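Local coordinates for VapB family protein (Caulobacter crescentus, PDB 5L6L), which binds operator DNA as the antitoxin of the VapBC1 toxin-antitoxin pair and probably restrains the ribonuclease VapC, at a contact of chain A with DNA, the interface of chains A and C and the interface of chains C and B. Residues are numbered along the deposited sequence; one frame, centred on the assembly and turned at random. Chains: chain A/B, VapB family protein; chain C, Ribonuclease VapC.

Contacts 1 and 2 lie about 25 Å apart, between the centres of their C-alpha atoms, and both use chain A: strands 15-16 and 21-25 meet the DNA, whereas strand 45-50 and the loop after it meet the toxin. Contact 3, about 28 Å from contact 2 and 36 Å from contact 1 by the same measure, shares chain C with contact 2 but brings in another antitoxin chain, B. No residue is common to any two of them. VapC chain C thus touches VapB chains A and B at separate places, while the DNA-binding face of the antitoxin remains distinct from its toxin-binding surfaces.

Contact 1: a contact of chain A with DNA. Residues chain A 15-16, 18, 24. With nucleotides of chain D.
The guanidinium of A:Arg24 is sandwiched between protein and DNA: the ring of A:Phe15 lies against one face, and the deoxyribose C2' of DT16 of chain D against the other, toward the rim. NH1 stands over the centre of A:Phe15, 3.5 Å above its plane, and the backbone N of A:Arg24 meets the ring edge in plane. The CD2 side of the ring reaches the thymine methyl C7 of DT18 at 3.8 Å in the major groove, the methyl lying off the edge and tilted toward the arginine. With CG between its backbone N and carbonyl carbon (chi1 74°), A:Phe15 turns one face under the guanidinium and CD2 toward DT18.

The A:Arg24 chain bends at chi3 (-77°), and NE forms a long salt bridge to the DT16 phosphate oxygen OP2 at 3.6 Å. Its CD packs on the thymine methyl C7 of DT16 at 3.9 Å. NH1 approaches the Hoogsteen edge of DA17, 3.7 Å from N7, too far for a direct bond. A:Arg16 and A:Gly18 add marginal backbone contacts with DT18 and DA19. In the fold, A:Phe15 and A:Arg24 project from strands 15-16 and 21-25 of the AbrB-type DNA-binding domain, with A:Gly18 in the loop between.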
loop_
_atom_site.group_PDB
_atom_site.type_symbol
_atom_site.label_atom_id
_atom_site.label_comp_id
_atom_site.label_asym_id
_atom_site.label_seq_id
_atom_site.Cartn_x
_atom_site.Cartn_y
_atom_site.Cartn_z
ATOM N N PHE A 15 10.995 9.875 -23.999
ATOM C CA PHE A 15 12.366 10.069 -24.443
ATOM C C PHE A 15 12.376 10.302 -25.949
ATOM O O PHE A 15 11.391 10.033 -26.643
ATOM C CB PHE A 15 13.254 8.885 -24.028
ATOM C CG PHE A 15 13.050 7.617 -24.831
ATOM C CD1 PHE A 15 11.988 6.758 -24.559
ATOM C CD2 PHE A 15 13.965 7.248 -25.818
ATOM C CE1 PHE A 15 11.813 5.566 -25.278
ATOM C CE2 PHE A 15 13.797 6.062 -26.542
ATOM C CZ PHE A 15 12.711 5.220 -26.267
ATOM N N ARG A 16 13.492 10.826 -26.452
ATOM C CA ARG A 16 13.619 11.078 -27.880
ATOM C C ARG A 16 14.309 9.898 -28.558
ATOM O O ARG A 16 15.401 9.492 -28.157
ATOM C CB ARG A 16 14.382 12.378 -28.144
ATOM C CG ARG A 16 13.792 13.625 -27.490
ATOM C CD ARG A 16 12.366 13.900 -27.931
ATOM N NE ARG A 16 12.256 14.200 -29.355
ATOM C CZ ARG A 16 11.101 14.298 -30.007
ATOM N NH1 ARG A 16 9.962 14.119 -29.355
ATOM N NH2 ARG A 16 11.086 14.570 -31.305
ATOM N N GLY A 18 15.354 9.692 -31.946
ATOM C CA GLY A 18 15.620 10.332 -33.223
ATOM C C GLY A 18 14.401 10.924 -33.905
ATOM O O GLY A 18 13.658 10.203 -34.573
ATOM N N ARG A 24 8.814 3.860 -23.484
ATOM C CA ARG A 24 9.207 2.478 -23.214
ATOM C C ARG A 24 8.079 1.700 -22.541
ATOM O O ARG A 24 7.327 2.231 -21.716
ATOM C CB ARG A 24 10.457 2.435 -22.332
ATOM C CG ARG A 24 11.768 2.541 -23.085
ATOM C CD ARG A 24 12.958 2.589 -22.134
ATOM N NE ARG A 24 13.072 3.907 -21.546
ATOM C CZ ARG A 24 13.857 4.863 -22.019
ATOM N NH1 ARG A 24 14.635 4.628 -23.080
ATOM N NH2 ARG A 24 13.875 6.052 -21.420
ATOM P P DT D 16 12.682 2.771 -17.220
ATOM O OP1 DT D 16 12.257 3.525 -16.024
ATOM O OP2 DT D 16 11.801 2.652 -18.397
ATOM O "O5'" DT D 16 14.039 3.439 -17.711
ATOM C "C5'" DT D 16 15.109 3.510 -16.835
ATOM C "C4'" DT D 16 16.322 4.022 -17.542
ATOM O "O4'" DT D 16 16.867 3.007 -18.397
ATOM C "C3'" DT D 16 16.084 5.227 -18.437
ATOM O "O3'" DT D 16 16.636 6.387 -17.782
ATOM C "C2'" DT D 16 16.826 4.862 -19.754
ATOM C "C1'" DT D 16 17.657 3.664 -19.356
ATOM N N1 DT D 16 17.952 2.719 -20.485
ATOM C C2 DT D 16 19.221 2.669 -21.022
ATOM O O2 DT D 16 20.146 3.379 -20.639
ATOM N N3 DT D 16 19.371 1.748 -22.037
ATOM C C4 DT D 16 18.399 0.898 -22.550
ATOM O O4 DT D 16 18.621 0.102 -23.465
ATOM C C5 DT D 16 17.106 1.013 -21.941
ATOM C C7 DT D 16 15.978 0.155 -22.415
ATOM C C6 DT D 16 16.950 1.897 -20.950
ATOM P P DA D 17 16.616 7.852 -18.445
ATOM O OP1 DA D 17 17.708 8.567 -17.745
ATOM O OP2 DA D 17 15.253 8.437 -18.496
ATOM O "O5'" DA D 17 16.929 7.586 -19.980
ATOM C "C5'" DA D 17 17.667 8.490 -20.715
ATOM C "C4'" DA D 17 19.156 8.318 -20.481
ATOM O "O4'" DA D 17 19.548 6.946 -20.717
ATOM C "C3'" DA D 17 19.973 9.168 -21.407
ATOM O "O3'" DA D 17 20.958 9.857 -20.710
ATOM C "C2'" DA D 17 20.535 8.216 -22.461
ATOM C "C1'" DA D 17 20.385 6.839 -21.853
ATOM N N9 DA D 17 19.809 5.861 -22.783
ATOM C C8 DA D 17 18.504 5.480 -22.859
ATOM N N7 DA D 17 18.267 4.576 -23.781
ATOM C C5 DA D 17 19.504 4.350 -24.357
ATOM C C6 DA D 17 19.918 3.495 -25.400
ATOM N N6 DA D 17 19.077 2.684 -26.060
ATOM N N1 DA D 17 21.230 3.506 -25.738
ATOM C C2 DA D 17 22.057 4.317 -25.067
ATOM N N3 DA D 17 21.782 5.165 -24.071
ATOM C C4 DA D 17 20.471 5.131 -23.760
ATOM P P DT D 18 21.324 11.340 -21.204
ATOM O OP1 DT D 18 22.132 12.009 -20.147
ATOM O OP2 DT D 18 20.045 11.931 -21.677
ATOM O "O5'" DT D 18 22.196 11.092 -22.531
ATOM C "C5'" DT D 18 21.581 11.201 -23.818
ATOM C "C4'" DT D 18 22.433 10.542 -24.880
ATOM O "O4'" DT D 18 22.198 9.114 -24.870
ATOM C "C3'" DT D 18 22.089 10.926 -26.302
ATOM O "O3'" DT D 18 22.604 12.273 -26.676
ATOM C "C2'" DT D 18 22.714 9.780 -27.087
ATOM C "C1'" DT D 18 22.511 8.589 -26.155
ATOM N N1 DT D 18 21.426 7.669 -26.622
ATOM C C2 DT D 18 21.733 6.702 -27.556
ATOM O O2 DT D 18 22.848 6.546 -28.005
ATOM N N3 DT D 18 20.685 5.910 -27.937
ATOM C C4 DT D 18 19.380 5.983 -27.495
ATOM O O4 DT D 18 18.509 5.220 -27.901
ATOM C C5 DT D 18 19.115 7.023 -26.520
ATOM C C7 DT D 18 17.735 7.207 -25.970
ATOM C C6 DT D 18 20.141 7.813 -26.139
ATOM P P DA D 19 24.169 12.631 -26.858
ATOM O OP1 DA D 19 24.913 12.402 -25.603
ATOM O OP2 DA D 19 24.164 13.967 -27.482
ATOM O "O5'" DA D 19 24.725 11.634 -27.964
ATOM C "C5'" DA D 19 24.297 11.745 -29.286
ATOM C "C4'" DA D 19 24.957 10.676 -30.118
ATOM O "O4'" DA D 19 24.455 9.378 -29.726
ATOM C "C3'" DA D 19 24.724 10.813 -31.608
ATOM O "O3'" DA D 19 25.871 11.434 -32.189
ATOM C "C2'" DA D 19 24.556 9.370 -32.090
ATOM C "C1'" DA D 19 24.044 8.641 -30.857
ATOM N N9 DA D 19 22.590 8.492 -30.815
ATOM C C8 DA D 19 21.697 9.326 -30.204
ATOM N N7 DA D 19 20.444 8.934 -30.308
ATOM C C5 DA D 19 20.519 7.758 -31.036
ATOM C C6 DA D 19 19.533 6.851 -31.487
ATOM N N6 DA D 19 18.221 7.011 -31.254
ATOM N N1 DA D 19 19.948 5.776 -32.195
ATOM C C2 DA D 19 21.258 5.624 -32.431
ATOM N N3 DA D 19 22.276 6.404 -32.055
ATOM C C4 DA D 19 21.836 7.466 -31.358
#

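Contact 2: the interface of chains A and C. Residues chain A 47, 49, 52; chain C 30, 32, 65, 67.
A:Tyr49 receives C:Pro67 on one face of its ring, a CH-pi contact between the VapB antitoxin and the PIN-domain toxin VapC. CG of the proline sits over the centre of the aromatic ring, 3.9 Å from the centroid, and CB lies toward its root, 3.9 Å from the tyrosine CG. The tyrosine holds CG between its backbone N and carbonyl carbon (chi1 56°), and its ring meets the proline at an oblique angle.

Apolar packing continues from there along strand 45-50. CB of C:Ala30 fits between two neighbours, 3.7 Å from the methyl CG2 of A:Thr47 and 3.9 Å from CE2 of A:Tyr49. The threonine turns this methyl, rather than its hydroxyl, toward VapC by placing CG2 anti to the backbone N. Tip to tip with it comes CD2 of C:Leu32, from strand 31-34, at 4.1 Å.

Methylene groups also pack on the toxin backbone. A:Lys52, in the loop beyond the strand, rests its CB and CD on the backbone of C:Val65: CD comes 3.4 Å from the valine O, and CB 3.6 Å from the same atom. The chain bends at chi2 (138°), and its methylenes make the contact with C:Val65.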
loop_
_atom_site.group_PDB
_atom_site.type_symbol
_atom_site.label_atom_id
_atom_site.label_comp_id
_atom_site.label_asym_id
_atom_site.label_seq_id
_atom_site.Cartn_x
_atom_site.Cartn_y
_atom_site.Cartn_z
ATOM N N THR A 47 -4.499 5.735 -25.086
ATOM C CA THR A 47 -5.105 4.409 -24.948
ATOM C C THR A 47 -4.633 3.545 -26.099
ATOM O O THR A 47 -4.958 3.838 -27.251
ATOM C CB THR A 47 -6.631 4.479 -24.955
ATOM O OG1 THR A 47 -7.094 5.300 -23.875
ATOM C CG2 THR A 47 -7.243 3.080 -24.825
ATOM N N TYR A 49 -4.132 -0.498 -27.737
ATOM C CA TYR A 49 -4.658 -1.861 -27.732
ATOM C C TYR A 49 -4.454 -2.463 -29.126
ATOM O O TYR A 49 -4.275 -1.720 -30.099
ATOM C CB TYR A 49 -6.150 -1.898 -27.335
ATOM C CG TYR A 49 -7.043 -1.045 -28.197
ATOM C CD1 TYR A 49 -7.511 -1.511 -29.428
ATOM C CD2 TYR A 49 -7.422 0.228 -27.789
ATOM C CE1 TYR A 49 -8.332 -0.730 -30.227
ATOM C CE2 TYR A 49 -8.240 1.022 -28.596
ATOM C CZ TYR A 49 -8.691 0.532 -29.805
ATOM O OH TYR A 49 -9.493 1.305 -30.606
ATOM N N LYS A 52 -8.203 -3.917 -34.283
ATOM C CA LYS A 52 -9.285 -4.814 -34.647
ATOM C C LYS A 52 -10.062 -4.108 -35.754
ATOM O O LYS A 52 -9.557 -3.194 -36.421
ATOM C CB LYS A 52 -10.094 -5.167 -33.396
ATOM C CG LYS A 52 -9.312 -6.031 -32.374
ATOM C CD LYS A 52 -9.548 -5.578 -30.923
ATOM C CE LYS A 52 -9.308 -6.720 -29.923
ATOM N NZ LYS A 52 -8.063 -6.584 -29.106
ATOM N N ALA C 30 -11.263 6.047 -27.799
ATOM C CA ALA C 30 -11.273 4.594 -27.703
ATOM C C ALA C 30 -12.517 4.107 -26.961
ATOM O O ALA C 30 -12.925 4.681 -25.945
ATOM C CB ALA C 30 -10.001 4.097 -27.000
ATOM N N LEU C 32 -14.200 0.978 -24.980
ATOM C CA LEU C 32 -13.656 -0.056 -24.118
ATOM C C LEU C 32 -14.784 -0.761 -23.393
ATOM O O LEU C 32 -15.717 -0.114 -22.900
ATOM C CB LEU C 32 -12.707 0.554 -23.081
ATOM C CG LEU C 32 -11.559 1.484 -23.497
ATOM C CD1 LEU C 32 -10.731 1.878 -22.282
ATOM C CD2 LEU C 32 -10.682 0.838 -24.533
ATOM N N VAL C 65 -14.290 -7.047 -31.788
ATOM C CA VAL C 65 -13.914 -5.694 -32.161
ATOM C C VAL C 65 -13.508 -4.847 -30.951
ATOM O O VAL C 65 -12.568 -4.058 -31.040
ATOM C CB VAL C 65 -15.062 -5.028 -32.954
ATOM C CG1 VAL C 65 -14.739 -3.611 -33.202
ATOM C CG2 VAL C 65 -15.259 -5.734 -34.271
ATOM N N PRO C 67 -11.887 -3.762 -27.418
ATOM C CA PRO C 67 -10.920 -4.215 -26.413
ATOM C C PRO C 67 -11.582 -4.328 -25.048
ATOM O O PRO C 67 -12.489 -3.562 -24.710
ATOM C CB PRO C 67 -9.853 -3.124 -26.441
ATOM C CG PRO C 67 -10.563 -1.960 -26.827
ATOM C CD PRO C 67 -11.546 -2.414 -27.880
#

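Contact 3: the interface of chains C and B. Residues chain C 85, 121-122; chain B 64-66.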
loop_
_atom_site.group_PDB
_atom_site.type_symbol
_atom_site.label_atom_id
_atom_site.label_comp_id
_atom_site.label_asym_id
_atom_site.label_seq_id
_atom_site.Cartn_x
_atom_site.Cartn_y
_atom_site.Cartn_z
ATOM N N SER C 85 -15.096 6.743 0.141
ATOM C CA SER C 85 -15.667 8.086 0.023
ATOM C C SER C 85 -17.198 8.086 0.043
ATOM O O SER C 85 -17.805 9.021 0.569
ATOM C CB SER C 85 -15.172 8.764 -1.249
ATOM O OG SER C 85 -13.779 8.982 -1.190
ATOM N N PRO C 121 -15.984 9.792 -6.659
ATOM C CA PRO C 121 -15.100 10.946 -6.897
ATOM C C PRO C 121 -14.159 10.738 -8.073
ATOM O O PRO C 121 -13.596 9.655 -8.262
ATOM C CB PRO C 121 -14.324 11.096 -5.582
ATOM C CG PRO C 121 -15.224 10.533 -4.558
ATOM C CD PRO C 121 -15.983 9.379 -5.243
ATOM N N GLY C 122 -13.998 11.800 -8.864
ATOM C CA GLY C 122 -13.140 11.782 -10.020
ATOM C C GLY C 122 -13.671 11.035 -11.228
ATOM O O GLY C 122 -12.997 11.011 -12.262
ATOM N N GLN B 64 -12.702 16.774 -4.572
ATOM C CA GLN B 64 -13.775 16.002 -5.189
ATOM C C GLN B 64 -14.259 14.862 -4.294
ATOM O O GLN B 64 -15.171 14.123 -4.680
ATOM C CB GLN B 64 -13.313 15.473 -6.553
ATOM C CG GLN B 64 -12.264 14.411 -6.447
ATOM C CD GLN B 64 -11.509 14.199 -7.742
ATOM O OE1 GLN B 64 -11.618 15.002 -8.682
ATOM N NE2 GLN B 64 -10.728 13.114 -7.801
HETATM N N MSE B 65 -13.657 14.697 -3.119
HETATM C CA MSE B 65 -14.067 13.693 -2.147
HETATM C C MSE B 65 -14.916 14.346 -1.076
HETATM O O MSE B 65 -14.800 15.546 -0.851
HETATM C CB MSE B 65 -12.840 13.029 -1.512
HETATM C CG MSE B 65 -12.020 12.231 -2.474
HETATM SE SE MSE B 65 -10.203 11.932 -1.821
HETATM C CE MSE B 65 -10.509 10.351 -0.703
ATOM N N PRO B 66 -15.772 13.578 -0.408
ATOM C CA PRO B 66 -16.477 14.130 0.748
ATOM C C PRO B 66 -15.476 14.556 1.807
ATOM O O PRO B 66 -14.365 14.033 1.878
ATOM C CB PRO B 66 -17.347 12.964 1.228
ATOM C CG PRO B 66 -17.472 12.086 0.090
ATOM C CD PRO B 66 -16.248 12.227 -0.743
#
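The loop residues B:Gln64 to B:Pro66, which follow the C-terminal helix of the antitoxin (55-63 in chain A), run against two parts of VapC: the end of helix 73-86, at C:Ser85, and the loop of C:Pro121 and C:Gly122 ahead of strand 125-127.

At the first residue of the segment, the side-chain amide of B:Gln64 lies flat beneath C:Gly122. CA of the glycine is over the face of the carboxamide, 3.5 Å from NE2 and 3.7 Å from CD, and its N also stands above that plane, so this is face packing rather than polar pairing. The glutamine places CG between its backbone N and carbonyl carbon (chi1 69°) and then extends, which carries the amide across to C:Gly122. Its backbone O faces the C:Pro121 ring, 3.3 Å from CB.

B:Met65, present as selenomethionine, spans the two parts of VapC. Its CG meets CB of C:Pro121 at 4.0 Å, while a bend at chi3 (85°) brings the terminal methyl CE to 3.6 Å from the hydroxyl OG of C:Ser85. Next along the chain, CD of B:Pro66 packs on CB of C:Ser85 at 3.7 Å.

The patch is built of van der Waals contacts. It gives the toxin a contact with a second antitoxin chain, B, and may help hold the VapB tail along VapC, although the structure alone does not show how much it contributes to inhibition.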